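PDB 3ZRP: serine-pyruvate aminotransferase (AgxT) from Sulfolobus solfataricus, which probably transfers amino groups from serine to pyruvate and from alanine to glyoxylate, using pyridoxal 5'-phosphate as its cofactor. Local coordinates for residues A[13-16]-A[17-20]; A[250-253]-A[254-258]; A[31-34]-A[35-39]; A[342-345]-A[346-350]. All coordinates share one frame; numbering follows the deposited sequence. Where two conformers were deposited one is given.

Contact 1: residues A[13-16]-A[17-20]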
loop_
_atom_site.group_PDB
_atom_site.type_symbol
_atom_site.label_atom_id
_atom_site.label_comp_id
_atom_site.label_asym_id
_atom_site.label_seq_id
_atom_site.Cartn_x
_atom_site.Cartn_y
_atom_site.Cartn_z
ATOM N N ILE A 13 -12.014 -14.837 0.703
ATOM C CA ILE A 13 -11.789 -14.373 -0.659
ATOM C C ILE A 13 -11.924 -15.592 -1.575
ATOM O O ILE A 13 -11.390 -16.655 -1.267
ATOM C CB ILE A 13 -10.366 -13.731 -0.803
ATOM C CG1 ILE A 13 -10.226 -12.518 0.136
ATOM C CG2 ILE A 13 -10.063 -13.362 -2.260
ATOM C CD1 ILE A 13 -8.835 -11.883 0.162
ATOM N N LYS A 14 -12.646 -15.444 -2.684
ATOM C CA LYS A 14 -12.723 -16.502 -3.684
ATOM C C LYS A 14 -11.337 -17.060 -4.021
ATOM O O LYS A 14 -10.364 -16.301 -4.145
ATOM C CB LYS A 14 -13.420 -16.006 -4.940
ATOM C CG LYS A 14 -14.850 -16.489 -5.043
ATOM C CD LYS A 14 -15.433 -16.157 -6.397
ATOM C CE LYS A 14 -16.534 -17.133 -6.771
ATOM N NZ LYS A 14 -17.408 -17.430 -5.603
ATOM N N GLU A 15 -11.259 -18.386 -4.127
ATOM C CA GLU A 15 -9.997 -19.085 -4.402
ATOM C C GLU A 15 -9.375 -18.654 -5.721
ATOM O O GLU A 15 -8.159 -18.482 -5.798
ATOM C CB GLU A 15 -10.182 -20.611 -4.367
ATOM C CG GLU A 15 -9.648 -21.289 -3.096
ATOM C CD GLU A 15 -10.100 -20.595 -1.832
ATOM O OE1 GLU A 15 -11.259 -20.127 -1.797
ATOM O OE2 GLU A 15 -9.300 -20.513 -0.876
ATOM N N ASP A 16 -10.213 -18.468 -6.747
ATOM C CA ASP A 16 -9.757 -18.004 -8.059
ATOM C C ASP A 16 -8.996 -16.685 -7.936
ATOM O O ASP A 16 -8.039 -16.440 -8.672
ATOM C CB ASP A 16 -10.938 -17.770 -9.010
ATOM C CG ASP A 16 -11.695 -19.036 -9.331
ATOM O OD1 ASP A 16 -11.229 -19.808 -10.194
ATOM O OD2 ASP A 16 -12.764 -19.240 -8.722
ATOM N N VAL A 17 -9.452 -15.832 -7.015
ATOM C CA VAL A 17 -8.871 -14.500 -6.843
ATOM C C VAL A 17 -7.502 -14.638 -6.203
ATOM O O VAL A 17 -6.525 -14.106 -6.736
ATOM C CB VAL A 17 -9.793 -13.533 -6.035
ATOM C CG1 VAL A 17 -9.130 -12.162 -5.847
ATOM C CG2 VAL A 17 -11.142 -13.366 -6.728
ATOM N N LEU A 18 -7.421 -15.374 -5.093
ATOM C CA LEU A 18 -6.135 -15.560 -4.394
ATOM C C LEU A 18 -5.079 -16.241 -5.257
ATOM O O LEU A 18 -3.906 -15.855 -5.225
ATOM C CB LEU A 18 -6.310 -16.352 -3.104
ATOM C CG LEU A 18 -7.035 -15.686 -1.946
ATOM C CD1 LEU A 18 -7.299 -16.756 -0.901
ATOM C CD2 LEU A 18 -6.231 -14.506 -1.374
ATOM N N VAL A 19 -5.507 -17.252 -6.019
ATOM C CA VAL A 19 -4.614 -18.036 -6.867
ATOM C C VAL A 19 -4.004 -17.173 -7.966
ATOM O O VAL A 19 -2.844 -17.379 -8.346
ATOM C CB VAL A 19 -5.331 -19.292 -7.473
ATOM C CG1 VAL A 19 -4.535 -19.867 -8.633
ATOM C CG2 VAL A 19 -5.508 -20.363 -6.411
ATOM N N ALA A 20 -4.778 -16.204 -8.462
ATOM C CA ALA A 20 -4.299 -15.234 -9.461
ATOM C C ALA A 20 -3.015 -14.517 -9.018
ATOM O O ALA A 20 -2.220 -14.074 -9.852
ATOM C CB ALA A 20 -5.394 -14.217 -9.791
#
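Val-17, the first residue of 17-20, rests its CB on Ile-13 CG2 at 3.8 Å, the two side chains crossing at about a right angle, while its CG2 lies by Lys-14 CB. Its amide makes only a weak bond back to Lys-14 O. Leu-18 N reaches the same oxygen more squarely, at 3.2 Å, so the N-cap carbonyl takes two donors. The Leu-18 side chain also meets Ile-13: Leu-18 CG stands 3.8 Å from Ile-13 CG2, and Leu-18 CD2 lies near Ile-13 CD1. With CG2 anti to its backbone N (CG1 at chi1 -61°), Ile-13 sets this methyl between Val-17 and Leu-18. Cutting Leu-18 back to an alanine would probably bare one side of Ile-13 CG2, take from Ile-13 CD1 its leucine neighbour and open a gap beside Asn-24 of the second subunit. Val-19 N bonds to Glu-15 O at 2.9 Å, and CG2 of Val-19 leans on that oxygen. Ala-20 N hydrogen-bonds to Asp-16 O. Glu-15 OE2 and Ile-13 O both accept from Asn-24 ND2 of the second subunit. This is the first turn of a short helix, N-capped by Lys-14, at the dimer interface; Asp-16 on it is a calcium ligand in a crystal structure of this protein.

Contact 2: residues A[250-253]-A[254-258]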
loop_
_atom_site.group_PDB
_atom_site.type_symbol
_atom_site.label_atom_id
_atom_site.label_comp_id
_atom_site.label_asym_id
_atom_site.label_seq_id
_atom_site.Cartn_x
_atom_site.Cartn_y
_atom_site.Cartn_z
ATOM N N LEU A 250 -2.874 -8.085 -9.669
ATOM C CA LEU A 250 -3.214 -9.313 -10.423
ATOM C C LEU A 250 -4.493 -9.941 -9.851
ATOM O O LEU A 250 -5.403 -10.335 -10.601
ATOM C CB LEU A 250 -2.062 -10.335 -10.341
ATOM C CG LEU A 250 -0.696 -9.972 -10.966
ATOM C CD1 LEU A 250 0.322 -11.111 -10.768
ATOM C CD2 LEU A 250 -0.854 -9.626 -12.417
ATOM N N GLN A 251 -4.546 -10.047 -8.516
ATOM C CA GLN A 251 -5.737 -10.555 -7.835
ATOM C C GLN A 251 -6.966 -9.686 -8.155
ATOM O O GLN A 251 -8.047 -10.215 -8.457
ATOM C CB GLN A 251 -5.492 -10.682 -6.316
ATOM C CG GLN A 251 -4.461 -11.763 -5.978
ATOM C CD GLN A 251 -3.902 -11.696 -4.556
ATOM O OE1 GLN A 251 -3.505 -10.639 -4.079
ATOM N NE2 GLN A 251 -3.834 -12.843 -3.893
ATOM N N LEU A 252 -6.794 -8.363 -8.103
ATOM C CA LEU A 252 -7.869 -7.411 -8.434
ATOM C C LEU A 252 -8.426 -7.625 -9.863
ATOM O O LEU A 252 -9.639 -7.548 -10.071
ATOM C CB LEU A 252 -7.431 -5.930 -8.232
ATOM C CG LEU A 252 -8.515 -4.857 -8.519
ATOM C CD1 LEU A 252 -9.745 -4.988 -7.575
ATOM C CD2 LEU A 252 -7.971 -3.418 -8.474
ATOM N N ALA A 253 -7.554 -7.875 -10.839
ATOM C CA ALA A 253 -8.029 -8.057 -12.236
ATOM C C ALA A 253 -8.938 -9.292 -12.371
ATOM O O ALA A 253 -9.940 -9.291 -13.128
ATOM C CB ALA A 253 -6.842 -8.152 -13.198
ATOM N N GLU A 254 -8.581 -10.329 -11.624
ATOM C CA GLU A 254 -9.352 -11.548 -11.556
ATOM C C GLU A 254 -10.681 -11.323 -10.831
ATOM O O GLU A 254 -11.701 -11.857 -11.256
ATOM C CB GLU A 254 -8.539 -12.654 -10.871
ATOM C CG GLU A 254 -9.250 -14.024 -10.748
ATOM C CD GLU A 254 -9.598 -14.692 -12.104
ATOM O OE1 GLU A 254 -9.193 -14.194 -13.181
ATOM O OE2 GLU A 254 -10.282 -15.736 -12.079
ATOM N N ALA A 255 -10.681 -10.560 -9.728
ATOM C CA ALA A 255 -11.960 -10.182 -9.103
ATOM C C ALA A 255 -12.855 -9.474 -10.123
ATOM O O ALA A 255 -14.048 -9.799 -10.249
ATOM C CB ALA A 255 -11.745 -9.307 -7.860
ATOM N N PHE A 256 -12.300 -8.520 -10.864
ATOM C CA PHE A 256 -13.115 -7.819 -11.853
ATOM C C PHE A 256 -13.633 -8.745 -12.973
ATOM O O PHE A 256 -14.746 -8.524 -13.494
ATOM C CB PHE A 256 -12.366 -6.626 -12.458
ATOM C CG PHE A 256 -12.458 -5.357 -11.643
ATOM C CD1 PHE A 256 -13.703 -4.815 -11.298
ATOM C CD2 PHE A 256 -11.299 -4.685 -11.246
ATOM C CE1 PHE A 256 -13.787 -3.633 -10.551
ATOM C CE2 PHE A 256 -11.376 -3.499 -10.508
ATOM C CZ PHE A 256 -12.619 -2.976 -10.156
ATOM N N ARG A 257 -12.840 -9.754 -13.349
ATOM C CA ARG A 257 -13.281 -10.736 -14.370
ATOM C C ARG A 257 -14.524 -11.464 -13.861
ATOM O O ARG A 257 -15.522 -11.554 -14.562
ATOM C CB ARG A 257 -12.166 -11.720 -14.762
ATOM C CG ARG A 257 -12.427 -12.500 -16.091
ATOM C CD ARG A 257 -11.382 -13.628 -16.331
ATOM N NE ARG A 257 -11.370 -14.606 -15.234
ATOM C CZ ARG A 257 -12.244 -15.607 -15.094
ATOM N NH1 ARG A 257 -13.219 -15.792 -15.988
ATOM N NH2 ARG A 257 -12.142 -16.434 -14.057
ATOM N N LEU A 258 -14.467 -11.934 -12.613
ATOM C CA LEU A 258 -15.604 -12.600 -11.974
ATOM C C LEU A 258 -16.845 -11.699 -11.811
ATOM O O LEU A 258 -17.964 -12.168 -12.001
ATOM C CB LEU A 258 -15.174 -13.205 -10.647
ATOM C CG LEU A 258 -14.090 -14.291 -10.801
ATOM C CD1 LEU A 258 -13.590 -14.770 -9.443
ATOM C CD2 LEU A 258 -14.597 -15.465 -11.675
#
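The Phe-256 ring and the Leu-252 side chain lie side by side and point the same way from the helix. Ring atom CE2 is the point of closest approach, 3.7 Å from Leu-252 CD1 and equally near CG, and the neighbouring CD2 lies near Leu-252 O, which approaches the ring obliquely. Leu-252 CG is anti to its backbone N (chi1 -178°), and this carries the isobutyl group along the helix toward the ring one turn on. The other flat pair is the guanidinium of Arg-257 and the carboxylate of Glu-254, three residues apart and joined in a salt bridge. The acid sits at the guanidinium edge and in its plane, gripped side-on by two nitrogens: Arg-257 NE gives a nearly straight bond to Glu-254 OE1 at 3.0 Å, and NH2 one of 2.8 Å to OE2. Both oxygens are met on their syn side, though somewhat out of the carboxylate plane. Two bonds fix the rotation of both ends, and bends at chi3 of Arg-257 and chi2 of Glu-254 turn the two ends toward each other.

Underneath runs regular helical bonding. Ala-255 N to Gln-251 O and Phe-256 N to Leu-252 O are both 2.9 Å, and Arg-257 N is bound to Ala-253 O; the bond from Glu-254 N to Leu-250 O is weak. Several surfaces of helix 246-262 are covered by other elements. Leu-252 and Phe-256 pack on strand 197-202 of the central sheet, Gln-251, Glu-254 and Leu-258 meet helix 15-20, and Leu-250, Ala-253 and Arg-257 lie against helix 31-48.

Contact 3: residues A[31-34]-A[35-39]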
loop_
_atom_site.group_PDB
_atom_site.type_symbol
_atom_site.label_atom_id
_atom_site.label_comp_id
_atom_site.label_asym_id
_atom_site.label_seq_id
_atom_site.Cartn_x
_atom_site.Cartn_y
_atom_site.Cartn_z
ATOM N N LYS A 31 4.563 -7.337 -19.097
ATOM C CA LYS A 31 3.300 -7.175 -19.817
ATOM C C LYS A 31 2.096 -7.785 -19.074
ATOM O O LYS A 31 0.981 -7.268 -19.181
ATOM C CB LYS A 31 3.396 -7.656 -21.275
ATOM C CG LYS A 31 3.346 -9.169 -21.505
ATOM C CD LYS A 31 3.178 -9.439 -23.020
ATOM C CE LYS A 31 2.523 -10.776 -23.307
ATOM N NZ LYS A 31 3.383 -11.891 -22.845
ATOM N N GLU A 32 2.326 -8.840 -18.291
ATOM C CA GLU A 32 1.257 -9.444 -17.477
ATOM C C GLU A 32 0.707 -8.428 -16.472
ATOM O O GLU A 32 -0.503 -8.354 -16.240
ATOM C CB GLU A 32 1.751 -10.687 -16.734
ATOM C CG GLU A 32 2.266 -11.808 -17.643
ATOM C CD GLU A 32 3.766 -11.705 -17.909
ATOM O OE1 GLU A 32 4.242 -10.644 -18.381
ATOM O OE2 GLU A 32 4.472 -12.696 -17.639
ATOM N N PHE A 33 1.598 -7.647 -15.875
ATOM C CA PHE A 33 1.154 -6.639 -14.921
ATOM C C PHE A 33 0.415 -5.517 -15.623
ATOM O O PHE A 33 -0.695 -5.142 -15.221
ATOM C CB PHE A 33 2.313 -6.081 -14.106
ATOM C CG PHE A 33 1.925 -4.894 -13.294
ATOM C CD1 PHE A 33 1.201 -5.066 -12.122
ATOM C CD2 PHE A 33 2.208 -3.607 -13.733
ATOM C CE1 PHE A 33 0.803 -3.972 -11.357
ATOM C CE2 PHE A 33 1.800 -2.503 -12.989
ATOM C CZ PHE A 33 1.099 -2.699 -11.778
ATOM N N VAL A 34 1.019 -4.976 -16.678
ATOM C CA VAL A 34 0.408 -3.863 -17.410
ATOM C C VAL A 34 -1.006 -4.244 -17.860
ATOM O O VAL A 34 -1.938 -3.456 -17.705
ATOM C CB VAL A 34 1.307 -3.402 -18.605
ATOM C CG1 VAL A 34 0.551 -2.489 -19.529
ATOM C CG2 VAL A 34 2.590 -2.712 -18.083
ATOM N N GLU A 35 -1.166 -5.466 -18.381
ATOM C CA GLU A 35 -2.473 -5.945 -18.826
ATOM C C GLU A 35 -3.461 -6.063 -17.653
ATOM O O GLU A 35 -4.634 -5.740 -17.783
ATOM C CB GLU A 35 -2.321 -7.276 -19.576
ATOM C CG GLU A 35 -1.730 -7.136 -21.000
ATOM C CD GLU A 35 -1.263 -8.471 -21.620
ATOM O OE1 GLU A 35 -1.630 -9.546 -21.101
ATOM O OE2 GLU A 35 -0.520 -8.449 -22.630
ATOM N N ALA A 36 -2.976 -6.512 -16.495
ATOM C CA ALA A 36 -3.850 -6.666 -15.329
ATOM C C ALA A 36 -4.292 -5.286 -14.828
ATOM O O ALA A 36 -5.457 -5.076 -14.478
ATOM C CB ALA A 36 -3.128 -7.458 -14.214
ATOM N N LEU A 37 -3.363 -4.337 -14.838
ATOM C CA LEU A 37 -3.655 -2.966 -14.440
ATOM C C LEU A 37 -4.669 -2.333 -15.381
ATOM O O LEU A 37 -5.646 -1.758 -14.924
ATOM C CB LEU A 37 -2.380 -2.121 -14.364
ATOM C CG LEU A 37 -2.554 -0.643 -13.940
ATOM C CD1 LEU A 37 -3.395 -0.486 -12.681
ATOM C CD2 LEU A 37 -1.198 0.057 -13.731
ATOM N N ALA A 38 -4.443 -2.449 -16.691
ATOM C CA ALA A 38 -5.386 -1.922 -17.686
ATOM C C ALA A 38 -6.785 -2.519 -17.519
ATOM O O ALA A 38 -7.802 -1.808 -17.591
ATOM C CB ALA A 38 -4.867 -2.175 -19.119
ATOM N N TYR A 39 -6.828 -3.826 -17.306
ATOM C CA TYR A 39 -8.087 -4.517 -17.117
ATOM C C TYR A 39 -8.828 -4.050 -15.852
ATOM O O TYR A 39 -10.054 -3.881 -15.857
ATOM C CB TYR A 39 -7.875 -6.032 -17.122
ATOM C CG TYR A 39 -9.172 -6.793 -17.076
ATOM C CD1 TYR A 39 -9.846 -7.138 -18.266
ATOM C CD2 TYR A 39 -9.759 -7.136 -15.859
ATOM C CE1 TYR A 39 -11.058 -7.842 -18.229
ATOM C CE2 TYR A 39 -10.960 -7.830 -15.813
ATOM C CZ TYR A 39 -11.609 -8.174 -17.002
ATOM O OH TYR A 39 -12.803 -8.852 -16.944
#
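Phe-33 and Leu-37 supply the apolar part of this helical turn. They leave the backbone side by side and point the same way, with Leu-37 CD2 4.0 Å from Phe-33 CE2 and almost as near CZ, an approach oblique to the ring. In each residue CG is anti to the backbone N (chi1 170° in Phe-33, -180° in Leu-37), and the two chains therefore run alongside one another.

The charged pair Lys-31 and Glu-35 likewise lies side by side but makes no salt bridge: Lys-31 NZ and Glu-35 OE2 are 5.2 Å apart, and Glu-35 OE2 instead lies against the aliphatic chain of Lys-31, 3.8 Å from CD. Any attraction between the opposite charges is probably modest at this separation.

Backbone bonds link each residue to the one four ahead. Glu-35 N meets Lys-31 O at 2.9 Å, Leu-37 N meets Phe-33 O at 2.8 Å, and Ala-38 N is held by Val-34 O; Ala-36 N to Glu-32 O is longer, at 3.1 Å.

An amphipathic start to helix 31-48 results: Lys-31 and Glu-35 are exposed, whereas the apolar side packs against two other helices of the class-V aminotransferase fold, Phe-33 on Ile-249 of helix 246-262 and Leu-37 on helix 223-234.

Contact 4: residues A[342-345]-A[346-350]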
loop_
_atom_site.group_PDB
_atom_site.type_symbol
_atom_site.label_atom_id
_atom_site.label_comp_id
_atom_site.label_asym_id
_atom_site.label_seq_id
_atom_site.Cartn_x
_atom_site.Cartn_y
_atom_site.Cartn_z
ATOM N N GLY A 342 -19.654 -8.731 -1.168
ATOM C CA GLY A 342 -18.667 -9.435 -1.998
ATOM C C GLY A 342 -19.328 -10.644 -2.633
ATOM O O GLY A 342 -20.183 -10.499 -3.522
ATOM N N TRP A 343 -18.958 -11.823 -2.131
ATOM C CA TRP A 343 -19.449 -13.080 -2.709
ATOM C C TRP A 343 -20.504 -13.773 -1.872
ATOM O O TRP A 343 -20.785 -14.956 -2.049
ATOM C CB TRP A 343 -18.286 -14.005 -3.123
ATOM C CG TRP A 343 -17.622 -13.457 -4.382
ATOM C CD1 TRP A 343 -16.461 -12.734 -4.455
ATOM C CD2 TRP A 343 -18.145 -13.510 -5.718
ATOM N NE1 TRP A 343 -16.200 -12.388 -5.761
ATOM C CE2 TRP A 343 -17.222 -12.843 -6.555
ATOM C CE3 TRP A 343 -19.295 -14.082 -6.293
ATOM C CZ2 TRP A 343 -17.414 -12.726 -7.936
ATOM C CZ3 TRP A 343 -19.482 -13.973 -7.667
ATOM C CH2 TRP A 343 -18.550 -13.295 -8.471
ATOM N N VAL A 344 -21.127 -13.005 -0.982
ATOM C CA VAL A 344 -22.143 -13.520 -0.060
ATOM C C VAL A 344 -23.341 -14.164 -0.796
ATOM O O VAL A 344 -23.798 -13.650 -1.829
ATOM C CB VAL A 344 -22.568 -12.421 0.956
ATOM C CG1 VAL A 344 -23.347 -11.287 0.260
ATOM C CG2 VAL A 344 -23.345 -13.007 2.151
ATOM N N THR A 345 -23.816 -15.301 -0.277
ATOM C CA THR A 345 -24.860 -16.090 -0.953
ATOM C C THR A 345 -26.115 -16.211 -0.089
ATOM O O THR A 345 -26.066 -15.988 1.119
ATOM C CB THR A 345 -24.385 -17.552 -1.282
ATOM O OG1 THR A 345 -24.131 -18.256 -0.055
ATOM C CG2 THR A 345 -23.132 -17.562 -2.127
ATOM N N PRO A 346 -27.252 -16.576 -0.706
ATOM C CA PRO A 346 -28.435 -16.915 0.071
ATOM C C PRO A 346 -28.139 -17.885 1.215
ATOM O O PRO A 346 -28.639 -17.679 2.317
ATOM C CB PRO A 346 -29.343 -17.556 -0.976
ATOM C CG PRO A 346 -29.052 -16.778 -2.174
ATOM C CD PRO A 346 -27.565 -16.522 -2.139
ATOM N N ASN A 347 -27.316 -18.910 0.971
ATOM C CA ASN A 347 -26.966 -19.878 2.030
ATOM C C ASN A 347 -26.212 -19.262 3.204
ATOM O O ASN A 347 -26.440 -19.655 4.360
ATOM C CB ASN A 347 -26.196 -21.086 1.465
ATOM C CG ASN A 347 -27.091 -22.017 0.640
ATOM O OD1 ASN A 347 -28.317 -21.993 0.770
ATOM N ND2 ASN A 347 -26.477 -22.815 -0.224
ATOM N N ASP A 348 -25.337 -18.290 2.928
ATOM C CA ASP A 348 -24.676 -17.551 4.006
ATOM C C ASP A 348 -25.700 -16.834 4.901
ATOM O O ASP A 348 -25.520 -16.782 6.118
ATOM C CB ASP A 348 -23.658 -16.540 3.460
ATOM C CG ASP A 348 -22.525 -17.203 2.694
ATOM O OD1 ASP A 348 -22.159 -18.341 3.029
ATOM O OD2 ASP A 348 -22.010 -16.587 1.749
ATOM N N ALA A 349 -26.765 -16.301 4.288
ATOM C CA ALA A 349 -27.850 -15.647 5.034
ATOM C C ALA A 349 -28.528 -16.631 6.013
ATOM O O ALA A 349 -28.709 -16.311 7.200
ATOM C CB ALA A 349 -28.860 -14.996 4.086
ATOM N N ILE A 350 -28.861 -17.833 5.524
ATOM C CA ILE A 350 -29.423 -18.886 6.379
ATOM C C ILE A 350 -28.501 -19.167 7.567
ATOM O O ILE A 350 -28.944 -19.155 8.722
ATOM C CB ILE A 350 -29.719 -20.197 5.594
ATOM C CG1 ILE A 350 -30.823 -19.967 4.561
ATOM C CG2 ILE A 350 -30.154 -21.323 6.548
ATOM C CD1 ILE A 350 -30.752 -20.900 3.364
HETATM O O HOH W 1 -21.878 -19.746 0.257
#
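Thr-345, still extended (phi -119°, psi 162°), hands over directly to helical Pro-346, and its carbonyl accepts the amide N of Ala-349 at 3.3 Å from Thr-345 O. Its side chain and that of Asp-348 form a capping box. Thr-345 OG1 stands between the backbone N and the carbonyl carbon, chi1 64°, and from there accepts from Asp-348 N at 3.2 Å. In return Asp-348 OD2 takes the amide N of Thr-345 at 3.0 Å, met from above the carboxylate plane. A water completes the link outside the box, its oxygen lying 2.7 Å from Thr-345 OG1 and donating to Asp-348 OD1. The carboxylate thus has a partner on each oxygen, and its negative charge at the helix N-terminus probably interacts favourably with the helix dipole. Val-344 covers the aspartate's flank, its CG2 3.8 Å from Asp-348 CB. Without the aspartate carboxylate, as with an alanine here, half of the capping box would probably be lost, leaving the Thr-345 amide without its acceptor and the water without its OD1 partner. The proline ring lies close against Thr-345 CB, as the adjoining peptide bond requires.

The loop comes from strand 335-339 and is held by helix 264-284, where Arg-270 donates to the carbonyls of Gly-342 and Val-344. Trp-343 leans on Leu-258 and Glu-262 of helix 246-262, while Pro-346, Ala-349 and Ile-350 of helix 346-363 pack on helix 372-381.

Along the chain the order is contact 1, contact 3, contact 2, contact 4. Contact 2, on helix 246-262, touches all three others. Its centre lies about 9 Å from that of contact 1, where Gln-251 NE2 probably bonds to Leu-18 O, and about 11 Å from that of contact 3, where Tyr-39 reaches Ala-253 and Arg-257. Contacts 1 and 3 lie on successive helices, 15-20 and 31-48, without touching. Contact 4, with its centre about 20 Å from that of contact 2, joins through Trp-343, which packs on Leu-258 and takes a cation-pi contact from Lys-14. Helix 246-262 thus ties the N-terminal segments to the central sheet and, through Trp-343, to the C-terminal helices.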